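Peptide synthase (Silicibacter pomeroyi DSS-3, PDB 2QTP) is of unknown biochemical function but, as a DUF1185 family member with a variant of the Bacillus chorismate mutase fold, probably plays a part in amino-acid metabolism. Local coordinates at residues A[38-41]-A[47-50]; A[49-54]-A[92-97]; A[156-159]-A[163-166]. All coordinates share one frame; numbering follows the deposited sequence. Where two conformers were deposited one is given.

How the interactions relate
Interactions 1 and 2 share T49 and E50 at the start of helix 49-70. Interaction 1 holds the preceding loop against that start at the surface, with a proline, a phenyl ring, a leucine methyl and a glutamate carboxylate. Interaction 2 is buried: there the same helix leans on helix 92-98 through L51, selenomethionine M52 and the small A97, with L51 also on CB of H94. A hydrogen bond between N38 and H94 ties the two contacts together. Interaction 3 is also buried but belongs to the sheet, where a cis-proline loop covers selenomethionine M164 of strand 162-171. I163, just before it, packs instead on N38 and both helices (L51, H94), while M164 meets loop 156-159.

Interaction 1: A[38-41]-A[47-50]; sequences NPFA and DLTE
P39 and F40 form the corner of a type I beta turn running from N38 to A41, and this turn faces the entry to helix 49-70, with CA of P39 8.2 Å from CA of E50 and CA of F40 8.5 Å from CA of L48. The ring of F40 makes the largest share of the contact. Its CD2 meets CD2 of L48 at 3.6 Å, with CE2 equally near that methyl, while CZ at the far end of the ring lies 3.8 Å from the backbone O of D47 and 4.0 Å from CB of E50. CG of F40 stands beside its own backbone N (chi1 -52°), a setting that swings the ring toward the helix. Within the turn, CG of P39 lies over the centre of one ring face. The extended chain of E50 slides past P39 in the opposite direction and brings OE2 to 3.4 Å from CB of P39, its carboxylate plane turned 75° from the F40 ring. With F40 reduced to an alanine, CD2 of L48 would probably lose its ring partner and CG of P39 the face it lies on, leaving a gap between turn and helix entry.

Each segment is shaped by its own polar bonds. The backbone N of F40 donates to OD1 of N38 at 3.0 Å, approaching from above the carbonyl plane. OD1 of D47 accepts twice from T49: the backbone N meets it nearly along the C-O axis, and its syn lone pair meets the hydroxyl. L48, between these two, is the N-cap. Two Asx turns, one at N38 and one at D47, frame a strand-to-helix connection in which a beta turn after strand 21-37 packs on the start of helix 49-70.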
loop_
_atom_site.group_PDB
_atom_site.type_symbol
_atom_site.label_atom_id
_atom_site.label_comp_id
_atom_site.label_asym_id
_atom_site.label_seq_id
_atom_site.Cartn_x
_atom_site.Cartn_y
_atom_site.Cartn_z
ATOM N N ASN A 38 9.908 -11.724 -1.611
ATOM C CA ASN A 38 10.529 -11.447 -0.319
ATOM C C ASN A 38 11.880 -12.138 -0.348
ATOM O O ASN A 38 11.932 -13.367 -0.434
ATOM C CB ASN A 38 9.622 -12.000 0.783
ATOM C CG ASN A 38 10.143 -11.804 2.166
ATOM O OD1 ASN A 38 11.238 -11.268 2.390
ATOM N ND2 ASN A 38 9.365 -12.322 3.147
ATOM N N PRO A 39 12.989 -11.368 -0.323
ATOM C CA PRO A 39 14.299 -12.055 -0.339
ATOM C C PRO A 39 14.569 -12.921 0.910
ATOM O O PRO A 39 15.416 -13.796 0.871
ATOM C CB PRO A 39 15.304 -10.877 -0.423
ATOM C CG PRO A 39 14.596 -9.755 0.252
ATOM C CD PRO A 39 13.158 -9.902 -0.254
ATOM N N PHE A 40 13.814 -12.701 1.982
ATOM C CA PHE A 40 13.989 -13.421 3.220
ATOM C C PHE A 40 12.937 -14.494 3.448
ATOM O O PHE A 40 12.822 -14.988 4.545
ATOM C CB PHE A 40 14.015 -12.423 4.385
ATOM C CG PHE A 40 15.022 -11.283 4.194
ATOM C CD1 PHE A 40 16.277 -11.532 3.695
ATOM C CD2 PHE A 40 14.706 -9.981 4.554
ATOM C CE1 PHE A 40 17.194 -10.510 3.531
ATOM C CE2 PHE A 40 15.618 -8.953 4.373
ATOM C CZ PHE A 40 16.857 -9.228 3.868
ATOM N N ALA A 41 12.161 -14.829 2.420
ATOM C CA ALA A 41 11.182 -15.887 2.515
ATOM C C ALA A 41 11.908 -17.196 2.816
ATOM O O ALA A 41 12.918 -17.501 2.194
ATOM C CB ALA A 41 10.328 -16.014 1.204
ATOM N N ASP A 47 19.351 -8.726 9.748
ATOM C CA ASP A 47 19.645 -7.484 9.027
ATOM C C ASP A 47 18.715 -7.379 7.846
ATOM O O ASP A 47 18.864 -8.094 6.826
ATOM C CB ASP A 47 21.126 -7.461 8.606
ATOM C CG ASP A 47 21.493 -6.202 7.820
ATOM O OD1 ASP A 47 20.621 -5.363 7.499
ATOM O OD2 ASP A 47 22.663 -6.055 7.486
ATOM N N LEU A 48 17.735 -6.484 7.988
ATOM C CA LEU A 48 16.677 -6.309 6.991
ATOM C C LEU A 48 16.916 -5.104 6.085
ATOM O O LEU A 48 16.003 -4.635 5.448
ATOM C CB LEU A 48 15.328 -6.188 7.718
ATOM C CG LEU A 48 15.013 -7.339 8.679
ATOM C CD1 LEU A 48 13.732 -7.107 9.534
ATOM C CD2 LEU A 48 14.876 -8.657 7.859
ATOM N N THR A 49 18.148 -4.600 6.048
ATOM C CA THR A 49 18.522 -3.455 5.229
ATOM C C THR A 49 17.944 -3.562 3.821
ATOM O O THR A 49 17.379 -2.602 3.298
ATOM C CB THR A 49 20.070 -3.343 5.185
ATOM O OG1 THR A 49 20.540 -3.051 6.502
ATOM C CG2 THR A 49 20.592 -2.261 4.190
ATOM N N GLU A 50 18.083 -4.737 3.219
ATOM C CA GLU A 50 17.685 -4.932 1.843
ATOM C C GLU A 50 16.188 -4.632 1.657
ATOM O O GLU A 50 15.799 -4.033 0.660
ATOM C CB GLU A 50 18.029 -6.364 1.396
ATOM C CG GLU A 50 17.809 -6.606 -0.095
ATOM C CD GLU A 50 17.922 -8.072 -0.536
ATOM O OE1 GLU A 50 18.612 -8.892 0.130
ATOM O OE2 GLU A 50 17.301 -8.369 -1.585
#

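Interaction 2: A[49-54]-A[92-97]; sequences TELMDT and LEHAAA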
loop_
_atom_site.group_PDB
_atom_site.type_symbol
_atom_site.label_atom_id
_atom_site.label_comp_id
_atom_site.label_asym_id
_atom_site.label_seq_id
_atom_site.Cartn_x
_atom_site.Cartn_y
_atom_site.Cartn_z
ATOM N N THR A 49 18.148 -4.600 6.048
ATOM C CA THR A 49 18.522 -3.455 5.229
ATOM C C THR A 49 17.944 -3.562 3.821
ATOM O O THR A 49 17.379 -2.602 3.298
ATOM C CB THR A 49 20.070 -3.343 5.185
ATOM O OG1 THR A 49 20.540 -3.051 6.502
ATOM C CG2 THR A 49 20.592 -2.261 4.190
ATOM N N GLU A 50 18.083 -4.737 3.219
ATOM C CA GLU A 50 17.685 -4.932 1.843
ATOM C C GLU A 50 16.188 -4.632 1.657
ATOM O O GLU A 50 15.799 -4.033 0.660
ATOM C CB GLU A 50 18.029 -6.364 1.396
ATOM C CG GLU A 50 17.809 -6.606 -0.095
ATOM C CD GLU A 50 17.922 -8.072 -0.536
ATOM O OE1 GLU A 50 18.612 -8.892 0.130
ATOM O OE2 GLU A 50 17.301 -8.369 -1.585
ATOM N N LEU A 51 15.354 -5.006 2.624
ATOM C CA LEU A 51 13.935 -4.666 2.532
ATOM C C LEU A 51 13.643 -3.180 2.794
ATOM O O LEU A 51 12.684 -2.678 2.242
ATOM C CB LEU A 51 13.060 -5.548 3.422
ATOM C CG LEU A 51 12.702 -6.950 2.905
ATOM C CD1 LEU A 51 11.882 -7.688 3.946
ATOM C CD2 LEU A 51 11.966 -6.946 1.592
HETATM N N MSE A 52 14.440 -2.496 3.639
HETATM C CA MSE A 52 14.250 -1.077 3.885
HETATM C C MSE A 52 14.606 -0.282 2.638
HETATM O O MSE A 52 13.891 0.653 2.281
HETATM C CB MSE A 52 15.080 -0.569 5.079
HETATM C CG MSE A 52 14.803 -1.263 6.422
HETATM SE SE MSE A 52 15.627 -0.448 7.920
HETATM C CE MSE A 52 14.882 -1.709 9.221
ATOM N N ASP A 53 15.715 -0.642 1.993
ATOM C CA ASP A 53 16.125 0.011 0.746
ATOM C C ASP A 53 15.085 -0.220 -0.339
ATOM O O ASP A 53 14.714 0.707 -1.030
ATOM C CB ASP A 53 17.485 -0.494 0.280
ATOM C CG ASP A 53 18.622 -0.080 1.198
ATOM O OD1 ASP A 53 18.484 0.873 1.994
ATOM O OD2 ASP A 53 19.663 -0.740 1.121
ATOM N N THR A 54 14.566 -1.439 -0.456
ATOM C CA THR A 54 13.475 -1.740 -1.444
ATOM C C THR A 54 12.179 -0.956 -1.133
ATOM O O THR A 54 11.527 -0.433 -2.013
ATOM C CB THR A 54 13.167 -3.267 -1.496
ATOM O OG1 THR A 54 14.341 -3.950 -1.923
ATOM C CG2 THR A 54 12.053 -3.604 -2.458
ATOM N N LEU A 92 6.526 -10.997 10.099
ATOM C CA LEU A 92 5.908 -9.697 10.241
ATOM C C LEU A 92 6.941 -8.577 10.214
ATOM O O LEU A 92 6.649 -7.491 9.715
ATOM C CB LEU A 92 5.092 -9.644 11.530
ATOM C CG LEU A 92 3.904 -8.681 11.616
ATOM C CD1 LEU A 92 2.942 -8.801 10.422
ATOM C CD2 LEU A 92 3.153 -8.906 12.949
ATOM N N GLU A 93 8.146 -8.851 10.726
ATOM C CA GLU A 93 9.242 -7.880 10.738
ATOM C C GLU A 93 9.668 -7.490 9.341
ATOM O O GLU A 93 10.200 -6.408 9.152
ATOM C CB GLU A 93 10.501 -8.417 11.451
ATOM C CG GLU A 93 10.395 -8.560 12.937
ATOM C CD GLU A 93 9.612 -9.814 13.376
ATOM O OE1 GLU A 93 9.314 -10.706 12.545
ATOM O OE2 GLU A 93 9.306 -9.897 14.584
ATOM N N HIS A 94 9.449 -8.379 8.371
ATOM C CA HIS A 94 9.725 -8.054 6.968
ATOM C C HIS A 94 8.799 -6.930 6.442
ATOM O O HIS A 94 9.232 -6.050 5.707
ATOM C CB HIS A 94 9.631 -9.290 6.068
ATOM C CG HIS A 94 10.536 -10.412 6.483
ATOM N ND1 HIS A 94 10.357 -11.710 6.060
ATOM C CD2 HIS A 94 11.592 -10.438 7.334
ATOM C CE1 HIS A 94 11.289 -12.475 6.597
ATOM N NE2 HIS A 94 12.042 -11.731 7.385
ATOM N N ALA A 95 7.543 -6.962 6.860
ATOM C CA ALA A 95 6.576 -5.900 6.542
ATOM C C ALA A 95 6.990 -4.614 7.246
ATOM O O ALA A 95 6.956 -3.531 6.662
ATOM C CB ALA A 95 5.135 -6.315 6.951
ATOM N N ALA A 96 7.360 -4.710 8.515
ATOM C CA ALA A 96 7.897 -3.546 9.232
ATOM C C ALA A 96 9.053 -2.878 8.478
ATOM O O ALA A 96 9.084 -1.652 8.338
ATOM C CB ALA A 96 8.319 -3.927 10.611
ATOM N N ALA A 97 9.995 -3.692 8.000
ATOM C CA ALA A 97 11.190 -3.208 7.332
ATOM C C ALA A 97 10.811 -2.511 6.057
ATOM O O ALA A 97 11.270 -1.409 5.771
ATOM C CB ALA A 97 12.173 -4.369 7.047
#
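L51 and H94 each carry CG beside the backbone N, anti to the carbonyl carbon, and in L51 this torsion (chi1 -80°) directs the branched end at H94 on helix 92-98. CD1 of L51 consequently comes to 3.5 Å from CB of H94 and 3.6 Å from the backbone O of the same residue, so one methyl rests on side chain and main chain. The imidazole lies oblique to that methyl, and its ND1 is hydrogen-bonded to ND2 of N38, which fixes the ring at its polar end while L51 packs at its root.

One helical turn further on, A97 provides the place where the backbones come nearest, its CA 5.1 Å from CA of M52. Its small CB points at the other helix and meets CB of L51 at 3.9 Å and CG of selenomethionine M52 at 4.1 Å. The carbonyl of A97 also takes part: a CA-H...O contact joins CA of M52 to O of A97 at 3.5 Å, with an angle of 146° at the hydrogen. On helix 49-70 itself, O of E50 accepts from both the backbone N and the hydroxyl of T54, from opposite faces of its plane.

The axes of segments 49-54 and 92-97 pass 8.7 Å apart with 43° between their N-to-C directions, an inclined crossing with both chains running broadly the same way. Around it, P39 and F40 of the preceding loop cover L51. Helix 92-98 has further neighbours in the sheet: A95 rests on A84 and V86 of strand 79-86 and on K122 of strand 120-124, and L92 meets M124. The helix therefore bridges helix 49-70 and these two parallel strands.

Interaction 3: A[156-159]-A[163-166]; sequences DAPR and IMVA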
loop_
_atom_site.group_PDB
_atom_site.type_symbol
_atom_site.label_atom_id
_atom_site.label_comp_id
_atom_site.label_asym_id
_atom_site.label_seq_id
_atom_site.Cartn_x
_atom_site.Cartn_y
_atom_site.Cartn_z
ATOM N N ASP A 156 -4.288 -13.253 -6.520
ATOM C CA ASP A 156 -3.182 -14.195 -6.526
ATOM C C ASP A 156 -1.974 -13.735 -5.715
ATOM O O ASP A 156 -0.884 -14.231 -5.906
ATOM C CB ASP A 156 -2.771 -14.419 -7.978
ATOM C CG ASP A 156 -2.201 -13.141 -8.634
ATOM O OD1 ASP A 156 -2.432 -11.994 -8.168
ATOM O OD2 ASP A 156 -1.535 -13.293 -9.656
ATOM N N ALA A 157 -2.168 -12.801 -4.795
ATOM C CA ALA A 157 -1.057 -12.255 -4.083
ATOM C C ALA A 157 -1.500 -11.868 -2.683
ATOM O O ALA A 157 -2.694 -11.625 -2.452
ATOM C CB ALA A 157 -0.480 -11.040 -4.848
ATOM N N PRO A 158 -0.562 -11.867 -1.717
ATOM C CA PRO A 158 0.839 -12.320 -1.830
ATOM C C PRO A 158 0.988 -13.844 -1.666
ATOM O O PRO A 158 0.428 -14.437 -0.750
ATOM C CB PRO A 158 1.509 -11.637 -0.647
ATOM C CG PRO A 158 0.418 -11.582 0.402
ATOM C CD PRO A 158 -0.854 -11.341 -0.368
ATOM N N ARG A 159 1.735 -14.469 -2.566
ATOM C CA ARG A 159 2.073 -15.867 -2.415
ATOM C C ARG A 159 2.983 -15.998 -1.190
ATOM O O ARG A 159 3.443 -15.003 -0.623
ATOM C CB ARG A 159 2.800 -16.375 -3.645
ATOM C CG ARG A 159 1.979 -16.380 -4.936
ATOM C CD ARG A 159 2.968 -16.618 -6.068
ATOM N NE ARG A 159 2.417 -16.530 -7.416
ATOM C CZ ARG A 159 3.168 -16.362 -8.502
ATOM N NH1 ARG A 159 4.488 -16.234 -8.397
ATOM N NH2 ARG A 159 2.605 -16.304 -9.693
ATOM N N ILE A 163 5.737 -10.277 -0.750
ATOM C CA ILE A 163 5.177 -9.155 0.043
ATOM C C ILE A 163 4.301 -8.275 -0.886
ATOM O O ILE A 163 4.696 -7.999 -2.031
ATOM C CB ILE A 163 6.247 -8.265 0.717
ATOM C CG1 ILE A 163 7.220 -9.094 1.539
ATOM C CG2 ILE A 163 5.627 -7.224 1.667
ATOM C CD1 ILE A 163 8.279 -8.266 2.253
HETATM N N MSE A 164 3.096 -7.914 -0.411
HETATM C CA MSE A 164 2.185 -7.017 -1.122
HETATM C C MSE A 164 2.246 -5.688 -0.356
HETATM O O MSE A 164 1.916 -5.618 0.824
HETATM C CB MSE A 164 0.759 -7.594 -1.169
HETATM C CG MSE A 164 -0.166 -6.855 -2.053
HETATM SE SE MSE A 164 -1.915 -7.541 -2.248
HETATM C CE MSE A 164 -2.656 -7.148 -0.442
ATOM N N VAL A 165 2.747 -4.656 -1.013
ATOM C CA VAL A 165 2.945 -3.344 -0.392
ATOM C C VAL A 165 1.980 -2.336 -1.047
ATOM O O VAL A 165 1.852 -2.336 -2.237
ATOM C CB VAL A 165 4.404 -2.894 -0.646
ATOM C CG1 VAL A 165 4.703 -1.584 0.093
ATOM C CG2 VAL A 165 5.380 -4.044 -0.262
ATOM N N ALA A 166 1.358 -1.469 -0.263
ATOM C CA ALA A 166 0.402 -0.493 -0.733
ATOM C C ALA A 166 0.660 0.913 -0.183
ATOM O O ALA A 166 1.054 1.091 0.975
ATOM C CB ALA A 166 -1.048 -0.941 -0.356
#
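P158, which follows a cis peptide bond, lies over M164 on strand 162-171, so that a cis-proline loop covers an interior strand of the mixed sheet. That strand runs antiparallel to both of its neighbours, 21-37 and 79-86.

Apolar packing makes up most of the contact. The proline ring crosses M164 obliquely, its CB 4.1 Å from CB of M164 and its CD 4.2 Å from the same atom. The CA atoms of this pair are 5.5 Å apart. V33, L131 and L154 also touch the side chain of M164, and A157 packs on V35.

A separate van der Waals approach is made to the main chain, where CB of P158 lies 4.1 Å from the backbone N of M164.

Polar bonds hold the loop from outside the contact: D156 forms salt bridges with R6 and K7 through its two carboxylate oxygens, and the backbone N of R159 is hydrogen-bonded to OE1 of E162.

M164, a selenomethionine, has CG anti to its N (chi1 -171°) and bends at chi3, a course that leaves SE 4.2 Å from the backbone O of A157.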